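Local structure of adenylate kinase (2XB4) at residues L4-N9 with A186-Y191; A27-G32 with W80-F85. The protein binds a zinc ion and probably catalyses the reversible transfer of the terminal phosphate of ATP to AMP, giving two ADP. One frame throughout, in Å; residues are numbered along the deposited sequence.

Strand 2-6 opens the chain in the middle of the parallel sheet, and residues 4-9 run from it into the P-loop. After helix 13-24 comes edge strand 27-30, which meets strand 80-83 in interaction 2; that pairing closes a mostly helical loop containing most of the predicted NMP region. Much later, helix 184-192 returns to pack on strand 2-6 in interaction 1, closing a far longer loop that encloses the whole of interaction 2. The two contacts share the sheet, since strand 80-83 lies between 27-30 and 2-6. They touch directly there: Ile5 N probably donates a hydrogen bond to Leu82 O, and Ile5 packs on Leu81 and Asp83.

Interaction 1 of 2, residues L4-N9 with A186-Y191; sequences LIFGPN and AAAYYY. With SRT (S,R meso-tartaric acid), chain C.
Leu4 and Phe6 project from the first strand of the CORE domain's P-loop NTPase fold onto helix 184-192; the axes of strand 4-6 and helix 186-191 approach to 9.8 Å, with 138° between their directions. The contact is buried and apolar, and side chains carry nearly all of it, with the Ala188 backbone joining at the Phe6 ring.

Two CH-pi contacts hold the centre. Ala188 CB sits over one face of the Phe6 ring, 4.0 Å from its centroid and 15° off the normal, with Ala188 CA lying over that ring as well. Leu4 offers one methyl in the same way: CD2 stands over a face of Tyr191, 3.9 Å from the ring centroid, while Tyr190 CD2 lies over the opposite face.

The other contacts are plain van der Waals ones. Phe6, with CG anti to its carbonyl carbon (chi1 -63°), puts its tip, Phe6 CZ, 3.8 Å from Tyr191 CD2, the two side chains crossing at about a right angle, and Ala187 CB touches Phe6 CE1 at 4.3 Å. Tyr191 OH finds a weak hydrogen bond to Ala92 O, and Pro86 packs against Phe6 too.

Beyond the strand the chain enters the ligand pocket, where meso-tartaric acid donates a weak hydrogen bond from O3 to Pro8 O at 3.1 Å.

Interaction 2 of 2, residues A27-G32 with W80-F85; sequences AHIESG and WLLDGF
Ile29 sets CG2 anti to its backbone N and CG1 beside that N (chi1 -48°), and Leu82 sets CG anti to its own backbone N (chi1 -178°), which brings Leu82 CD1 to 3.8 Å from Ile29 CG2. On the same face of the sheet Ile29 CG1 lies against Trp80 CB, while the Trp80 indole leads away to Leu4 and to helices 61-75 and 89-101. His28, Leu81, Glu30 and Asp83 occupy the other face, where Leu81 CD2 comes to the edge of the His28 ring.

The backbones form a parallel ladder, the directions of strands 27-30 and 80-83 lying 21° apart. Leu81 N donates to Ala27 O at 2.8 Å, Ile29 N to Leu81 O at 2.7 Å and Asp83 N to Ile29 O at 3.0 Å. This pairs the edge strand of the CORE sheet with its neighbour, and both strands end at residues predicted to bind AMP: Ser31, Gly84 and Phe85.

At that end Asp83 O receives two weak hydrogen bonds, from Ser31 N at 3.4 Å and from Ser31 OG at 3.3 Å. Gly84 turns the chain with a positive phi, and a CB there would run into Ser31 OG. Glu30, at the N-cap of helix 31-40, folds back so that OE1 accepts from Gly33 N. Asp83 OD1 is salt-bridged to Lys13 of the P-loop, and Phe85 CB rests 4.1 Å from Ser31 CB.

Interaction 1 of 2, residues L4-N9 with A186-Y191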
ATOM      1  N   LEU A   4     -33.120  -4.711   8.347  1.00 12.91           N
ATOM      2  CA  LEU A   4     -32.279  -5.042   7.168  1.00 14.20           C
ATOM      3  C   LEU A   4     -31.724  -3.677   6.731  1.00 14.21           C
ATOM      4  O   LEU A   4     -32.487  -2.716   6.757  1.00 16.25           O
ATOM      5  CB  LEU A   4     -33.126  -5.510   5.933  1.00 13.88           C
ATOM      6  CG  LEU A   4     -33.470  -6.987   5.919  1.00 22.60           C
ATOM      7  CD1 LEU A   4     -34.552  -7.141   6.950  1.00 27.25           C
ATOM      8  CD2 LEU A   4     -34.001  -7.370   4.547  1.00 26.84           C
ATOM      9  N   ILE A   5     -30.448  -3.568   6.410  1.00 11.90           N
ATOM     10  CA  ILE A   5     -29.924  -2.306   5.889  1.00 12.51           C
ATOM     11  C   ILE A   5     -29.336  -2.521   4.493  1.00 12.31           C
ATOM     12  O   ILE A   5     -28.622  -3.519   4.239  1.00 11.35           O
ATOM     13  CB  ILE A   5     -28.885  -1.679   6.890  1.00 13.05           C
ATOM     14  CG1 ILE A   5     -28.418  -0.257   6.451  1.00 13.23           C
ATOM     15  CG2 ILE A   5     -27.695  -2.634   7.146  1.00 13.95           C
ATOM     16  CD1 ILE A   5     -27.724   0.498   7.663  1.00 17.27           C
ATOM     17  N   PHE A   6     -29.649  -1.593   3.574  1.00 11.38           N
ATOM     18  CA  PHE A   6     -29.063  -1.624   2.240  1.00 12.61           C
ATOM     19  C   PHE A   6     -28.281  -0.298   1.943  1.00 12.96           C
ATOM     20  O   PHE A   6     -28.781   0.820   2.192  1.00 14.69           O
ATOM     21  CB  PHE A   6     -30.171  -1.752   1.160  1.00 14.94           C
ATOM     22  CG  PHE A   6     -30.982  -3.044   1.222  1.00 16.08           C
ATOM     23  CD1 PHE A   6     -30.553  -4.189   0.526  1.00 15.18           C
ATOM     24  CD2 PHE A   6     -32.125  -3.122   2.007  1.00 13.21           C
ATOM     25  CE1 PHE A   6     -31.335  -5.399   0.523  1.00 18.51           C
ATOM     26  CE2 PHE A   6     -32.896  -4.286   2.072  1.00 16.60           C
ATOM     27  CZ  PHE A   6     -32.535  -5.446   1.353  1.00 14.39           C
ATOM     28  N   GLY A   7     -27.147  -0.420   1.248  1.00 12.80           N
ATOM     29  CA  GLY A   7     -26.546   0.780   0.636  1.00 13.10           C
ATOM     30  C   GLY A   7     -25.312   0.356  -0.184  1.00 13.86           C
ATOM     31  O   GLY A   7     -24.738  -0.729   0.092  1.00 12.10           O
ATOM     32  N   PRO A   8     -24.908   1.175  -1.161  1.00 13.20           N
ATOM     33  CA  PRO A   8     -23.802   0.823  -2.061  1.00 14.76           C
ATOM     34  C   PRO A   8     -22.487   1.106  -1.335  1.00 15.36           C
ATOM     35  O   PRO A   8     -22.489   1.864  -0.335  1.00 11.84           O
ATOM     36  CB  PRO A   8     -23.898   1.868  -3.177  1.00 15.60           C
ATOM     37  CG  PRO A   8     -24.595   3.064  -2.561  1.00 15.38           C
ATOM     38  CD  PRO A   8     -25.593   2.438  -1.542  1.00 14.38           C
ATOM     39  N   ASN A   9     -21.396   0.565  -1.854  1.00 14.87           N
ATOM     40  CA  ASN A   9     -20.089   1.061  -1.421  1.00 15.06           C
ATOM     41  C   ASN A   9     -19.977   2.567  -1.652  1.00 13.73           C
ATOM     42  O   ASN A   9     -20.448   3.051  -2.691  1.00 13.62           O
ATOM     43  CB  ASN A   9     -18.978   0.321  -2.194  1.00 16.51           C
ATOM     44  CG  ASN A   9     -18.798  -1.172  -1.689  1.00 20.46           C
ATOM     45  OD1 ASN A   9     -19.289  -1.601  -0.608  1.00 24.91           O
ATOM     46  ND2 ASN A   9     -18.084  -1.909  -2.433  1.00 24.33           N
ATOM     47  N   ALA A 186     -33.188  -3.730  -6.695  1.00  9.39           N
ATOM     48  CA  ALA A 186     -34.466  -4.460  -6.917  1.00 11.45           C
ATOM     49  C   ALA A 186     -34.829  -5.217  -5.595  1.00 11.57           C
ATOM     50  O   ALA A 186     -36.003  -5.254  -5.243  1.00 12.46           O
ATOM     51  CB  ALA A 186     -34.321  -5.406  -8.088  1.00  9.54           C
ATOM     52  N   ALA A 187     -33.826  -5.774  -4.885  1.00  9.72           N
ATOM     53  CA  ALA A 187     -34.114  -6.448  -3.618  1.00 11.28           C
ATOM     54  C   ALA A 187     -34.685  -5.482  -2.564  1.00 12.79           C
ATOM     55  O   ALA A 187     -35.714  -5.806  -1.870  1.00 14.67           O
ATOM     56  CB  ALA A 187     -32.873  -7.205  -3.054  1.00  9.63           C
ATOM     57  N   ALA A 188     -34.011  -4.340  -2.397  1.00 11.56           N
ATOM     58  CA  ALA A 188     -34.487  -3.287  -1.455  1.00 12.60           C
ATOM     59  C   ALA A 188     -35.935  -2.867  -1.791  1.00 13.62           C
ATOM     60  O   ALA A 188     -36.792  -2.771  -0.905  1.00 13.61           O
ATOM     61  CB  ALA A 188     -33.572  -2.050  -1.542  1.00 11.49           C
ATOM     62  N   TYR A 189     -36.218  -2.648  -3.090  1.00 13.79           N
ATOM     63  CA  TYR A 189     -37.554  -2.256  -3.525  1.00 13.44           C
ATOM     64  C   TYR A 189     -38.635  -3.338  -3.337  1.00 14.09           C
ATOM     65  O   TYR A 189     -39.784  -3.013  -3.161  1.00 16.89           O
ATOM     66  CB  TYR A 189     -37.574  -1.752  -5.001  1.00 14.74           C
ATOM     67  CG  TYR A 189     -36.655  -0.607  -5.307  1.00 16.49           C
ATOM     68  CD1 TYR A 189     -36.155   0.243  -4.284  1.00 18.94           C
ATOM     69  CD2 TYR A 189     -36.330  -0.306  -6.643  1.00 18.26           C
ATOM     70  CE1 TYR A 189     -35.263   1.301  -4.606  1.00 17.12           C
ATOM     71  CE2 TYR A 189     -35.512   0.778  -6.971  1.00 19.77           C
ATOM     72  CZ  TYR A 189     -34.993   1.577  -5.987  1.00 18.47           C
ATOM     73  OH  TYR A 189     -34.121   2.615  -6.355  1.00 17.98           O
ATOM     74  N   TYR A 190     -38.261  -4.601  -3.425  1.00 16.05           N
ATOM     75  CA  TYR A 190     -39.149  -5.683  -3.101  1.00 15.74           C
ATOM     76  C   TYR A 190     -39.616  -5.527  -1.637  1.00 16.36           C
ATOM     77  O   TYR A 190     -40.838  -5.679  -1.340  1.00 17.33           O
ATOM     78  CB  TYR A 190     -38.411  -6.978  -3.357  1.00 14.99           C
ATOM     79  CG  TYR A 190     -39.008  -8.176  -2.716  1.00 13.53           C
ATOM     80  CD1 TYR A 190     -40.154  -8.832  -3.291  1.00 15.62           C
ATOM     81  CD2 TYR A 190     -38.417  -8.754  -1.589  1.00 14.55           C
ATOM     82  CE1 TYR A 190     -40.651  -9.966  -2.699  1.00 19.09           C
ATOM     83  CE2 TYR A 190     -38.990  -9.943  -0.980  1.00 16.83           C
ATOM     84  CZ  TYR A 190     -40.060 -10.498  -1.551  1.00 19.03           C
ATOM     85  OH  TYR A 190     -40.623 -11.631  -1.037  1.00 22.15           O
ATOM     86  N   TYR A 191     -38.709  -5.136  -0.749  1.00 14.53           N
ATOM     87  CA  TYR A 191     -39.139  -4.886   0.647  1.00 16.64           C
ATOM     88  C   TYR A 191     -39.969  -3.584   0.739  1.00 15.15           C
ATOM     89  O   TYR A 191     -41.007  -3.602   1.385  1.00 16.09           O
ATOM     90  CB  TYR A 191     -37.989  -4.895   1.673  1.00 13.68           C
ATOM     91  CG  TYR A 191     -37.388  -6.313   1.787  1.00 16.48           C
ATOM     92  CD1 TYR A 191     -38.025  -7.305   2.540  1.00 19.96           C
ATOM     93  CD2 TYR A 191     -36.167  -6.642   1.172  1.00 12.95           C
ATOM     94  CE1 TYR A 191     -37.520  -8.643   2.562  1.00 19.17           C
ATOM     95  CE2 TYR A 191     -35.656  -7.924   1.226  1.00 14.61           C
ATOM     96  CZ  TYR A 191     -36.350  -8.912   1.863  1.00 17.22           C
ATOM     97  OH  TYR A 191     -35.769 -10.124   1.933  1.00 20.58           O
TER
HETATM   98  O1  SRT C1225     -18.366   4.313   2.215  1.00 24.42           O
HETATM   99  O11 SRT C1225     -18.402   3.546   4.345  1.00 25.20           O
HETATM  100  C1  SRT C1225     -18.438   3.412   3.094  1.00 22.06           C
HETATM  101  C2  SRT C1225     -18.852   2.164   2.444  1.00 24.88           C
HETATM  102  O2  SRT C1225     -18.090   1.654   1.367  1.00 18.32           O
HETATM  103  C3  SRT C1225     -19.908   1.352   3.106  1.00 22.76           C
HETATM  104  O3  SRT C1225     -20.894   2.114   2.361  1.00 19.27           O
HETATM  105  C4  SRT C1225     -19.946  -0.042   2.643  1.00 24.91           C
HETATM  106  O4  SRT C1225     -19.243  -0.856   3.263  1.00 27.76           O
HETATM  107  O41 SRT C1225     -20.672  -0.317   1.681  1.00 26.17           O

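Interaction 2 of 2, residues A27-G32 with W80-F85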
ATOM      1  N   ALA A  27     -27.602  -7.269  17.532  1.00 20.04           N
ATOM      2  CA  ALA A  27     -26.466  -7.992  16.959  1.00 19.19           C
ATOM      3  C   ALA A  27     -26.240  -7.497  15.534  1.00 18.55           C
ATOM      4  O   ALA A  27     -27.184  -7.529  14.719  1.00 15.86           O
ATOM      5  CB  ALA A  27     -26.742  -9.429  16.914  1.00 19.93           C
ATOM      6  N   HIS A  28     -25.007  -7.108  15.177  1.00 18.57           N
ATOM      7  CA  HIS A  28     -24.788  -6.659  13.815  1.00 21.18           C
ATOM      8  C   HIS A  28     -24.370  -7.870  13.002  1.00 21.24           C
ATOM      9  O   HIS A  28     -23.262  -8.320  13.195  1.00 22.39           O
ATOM     10  CB  HIS A  28     -23.657  -5.596  13.761  1.00 22.95           C
ATOM     11  CG  HIS A  28     -23.182  -5.306  12.362  1.00 29.93           C
ATOM     12  ND1 HIS A  28     -23.969  -4.658  11.425  1.00 31.75           N
ATOM     13  CD2 HIS A  28     -22.012  -5.599  11.732  1.00 34.13           C
ATOM     14  CE1 HIS A  28     -23.299  -4.536  10.296  1.00 33.74           C
ATOM     15  NE2 HIS A  28     -22.117  -5.114  10.442  1.00 39.44           N
ATOM     16  N   ILE A  29     -25.217  -8.372  12.100  1.00 19.27           N
ATOM     17  CA  ILE A  29     -24.988  -9.602  11.382  1.00 20.67           C
ATOM     18  C   ILE A  29     -24.585  -9.331   9.915  1.00 21.47           C
ATOM     19  O   ILE A  29     -25.357  -8.865   9.099  1.00 20.36           O
ATOM     20  CB  ILE A  29     -26.302 -10.552  11.390  1.00 20.52           C
ATOM     21  CG1 ILE A  29     -26.907 -10.703  12.788  1.00 23.53           C
ATOM     22  CG2 ILE A  29     -26.080 -11.922  10.646  1.00 20.63           C
ATOM     23  CD1 ILE A  29     -26.115 -11.492  13.763  1.00 25.20           C
ATOM     24  N   GLU A  30     -23.353  -9.673   9.559  1.00 23.48           N
ATOM     25  CA  GLU A  30     -22.913  -9.333   8.213  1.00 24.12           C
ATOM     26  C   GLU A  30     -22.564 -10.638   7.544  1.00 24.13           C
ATOM     27  O   GLU A  30     -22.157 -11.689   8.198  1.00 22.34           O
ATOM     28  CB  GLU A  30     -21.841  -8.221   8.255  1.00 24.61           C
ATOM     29  CG  GLU A  30     -20.488  -8.645   8.450  1.00 31.20           C
ATOM     30  CD  GLU A  30     -19.778  -9.142   7.148  1.00 36.38           C
ATOM     31  OE1 GLU A  30     -19.032 -10.086   7.343  1.00 43.12           O
ATOM     32  OE2 GLU A  30     -19.919  -8.636   5.982  1.00 36.41           O
ATOM     33  N   SER A  31     -22.844 -10.632   6.258  1.00 29.39           N
ATOM     34  CA  SER A  31     -22.887 -11.833   5.461  1.00 28.52           C
ATOM     35  C   SER A  31     -21.571 -12.566   5.568  1.00 27.67           C
ATOM     36  O   SER A  31     -21.546 -13.765   5.662  1.00 27.17           O
ATOM     37  CB  SER A  31     -23.269 -11.439   3.993  1.00 31.60           C
ATOM     38  OG  SER A  31     -23.168 -10.005   3.902  1.00 36.07           O
ATOM     39  N   GLY A  32     -20.454 -11.856   5.609  1.00 30.51           N
ATOM     40  CA  GLY A  32     -19.150 -12.517   5.828  1.00 29.90           C
ATOM     41  C   GLY A  32     -18.990 -13.294   7.118  1.00 28.01           C
ATOM     42  O   GLY A  32     -18.502 -14.408   7.126  1.00 29.46           O
ATOM     43  N   TRP A  80     -31.661  -7.920  15.745  1.00 14.71           N
ATOM     44  CA  TRP A  80     -30.505  -7.979  14.839  1.00 15.60           C
ATOM     45  C   TRP A  80     -30.553  -6.878  13.792  1.00 14.20           C
ATOM     46  O   TRP A  80     -31.650  -6.330  13.459  1.00 14.36           O
ATOM     47  CB  TRP A  80     -30.406  -9.357  14.151  1.00 11.78           C
ATOM     48  CG  TRP A  80     -31.746  -9.998  13.671  1.00 16.14           C
ATOM     49  CD1 TRP A  80     -32.461 -10.981  14.340  1.00 18.60           C
ATOM     50  CD2 TRP A  80     -32.447  -9.742  12.462  1.00 14.06           C
ATOM     51  NE1 TRP A  80     -33.572 -11.363  13.585  1.00 18.72           N
ATOM     52  CE2 TRP A  80     -33.548 -10.644  12.407  1.00 16.50           C
ATOM     53  CE3 TRP A  80     -32.198  -8.894  11.327  1.00 14.08           C
ATOM     54  CZ2 TRP A  80     -34.441 -10.654  11.327  1.00 18.62           C
ATOM     55  CZ3 TRP A  80     -33.053  -8.954  10.289  1.00 16.75           C
ATOM     56  CH2 TRP A  80     -34.195  -9.793  10.296  1.00 16.69           C
ATOM     57  N   LEU A  81     -29.375  -6.584  13.230  1.00 16.45           N
ATOM     58  CA  LEU A  81     -29.232  -5.717  12.053  1.00 17.33           C
ATOM     59  C   LEU A  81     -28.498  -6.515  10.995  1.00 16.73           C
ATOM     60  O   LEU A  81     -27.330  -6.885  11.185  1.00 17.57           O
ATOM     61  CB  LEU A  81     -28.391  -4.471  12.392  1.00 18.46           C
ATOM     62  CG  LEU A  81     -27.979  -3.539  11.192  1.00 20.28           C
ATOM     63  CD1 LEU A  81     -29.228  -2.812  10.583  1.00 17.99           C
ATOM     64  CD2 LEU A  81     -26.914  -2.517  11.758  1.00 21.79           C
ATOM     65  N   LEU A  82     -29.194  -6.849   9.928  1.00 15.56           N
ATOM     66  CA  LEU A  82     -28.626  -7.737   8.839  1.00 14.76           C
ATOM     67  C   LEU A  82     -28.122  -6.875   7.700  1.00 14.64           C
ATOM     68  O   LEU A  82     -28.884  -6.099   7.142  1.00 15.28           O
ATOM     69  CB  LEU A  82     -29.756  -8.705   8.383  1.00 14.10           C
ATOM     70  CG  LEU A  82     -29.367  -9.735   7.291  1.00 12.20           C
ATOM     71  CD1 LEU A  82     -28.089 -10.606   7.640  1.00 16.22           C
ATOM     72  CD2 LEU A  82     -30.545 -10.566   6.754  1.00 15.18           C
ATOM     73  N   ASP A  83     -26.832  -6.997   7.356  1.00 15.64           N
ATOM     74  CA  ASP A  83     -26.131  -6.048   6.525  1.00 15.96           C
ATOM     75  C   ASP A  83     -25.417  -6.902   5.456  1.00 17.56           C
ATOM     76  O   ASP A  83     -24.596  -7.723   5.773  1.00 18.84           O
ATOM     77  CB  ASP A  83     -25.168  -5.340   7.473  1.00 17.67           C
ATOM     78  CG  ASP A  83     -24.256  -4.381   6.810  1.00 21.44           C
ATOM     79  OD1 ASP A  83     -24.285  -4.293   5.574  1.00 22.71           O
ATOM     80  OD2 ASP A  83     -23.495  -3.669   7.537  1.00 26.50           O
ATOM     81  N   GLY A  84     -25.710  -6.671   4.196  1.00 17.48           N
ATOM     82  CA  GLY A  84     -24.937  -7.186   3.095  1.00 17.99           C
ATOM     83  C   GLY A  84     -25.598  -8.377   2.421  1.00 17.80           C
ATOM     84  O   GLY A  84     -25.099  -8.901   1.412  1.00 17.58           O
ATOM     85  N   PHE A  85     -26.717  -8.810   3.000  1.00 15.90           N
ATOM     86  CA  PHE A  85     -27.527  -9.908   2.421  1.00 15.95           C
ATOM     87  C   PHE A  85     -28.973  -9.471   2.650  1.00 13.68           C
ATOM     88  O   PHE A  85     -29.282  -9.055   3.770  1.00 13.88           O
ATOM     89  CB  PHE A  85     -27.223 -11.237   3.134  1.00 15.08           C
ATOM     90  CG  PHE A  85     -27.900 -12.361   2.556  1.00 14.63           C
ATOM     91  CD1 PHE A  85     -29.203 -12.585   2.887  1.00 12.32           C
ATOM     92  CD2 PHE A  85     -27.292 -13.166   1.595  1.00 19.56           C
ATOM     93  CE1 PHE A  85     -29.890 -13.614   2.342  1.00 14.91           C
ATOM     94  CE2 PHE A  85     -27.984 -14.236   0.998  1.00 18.82           C
ATOM     95  CZ  PHE A  85     -29.291 -14.481   1.371  1.00 18.26           C
TER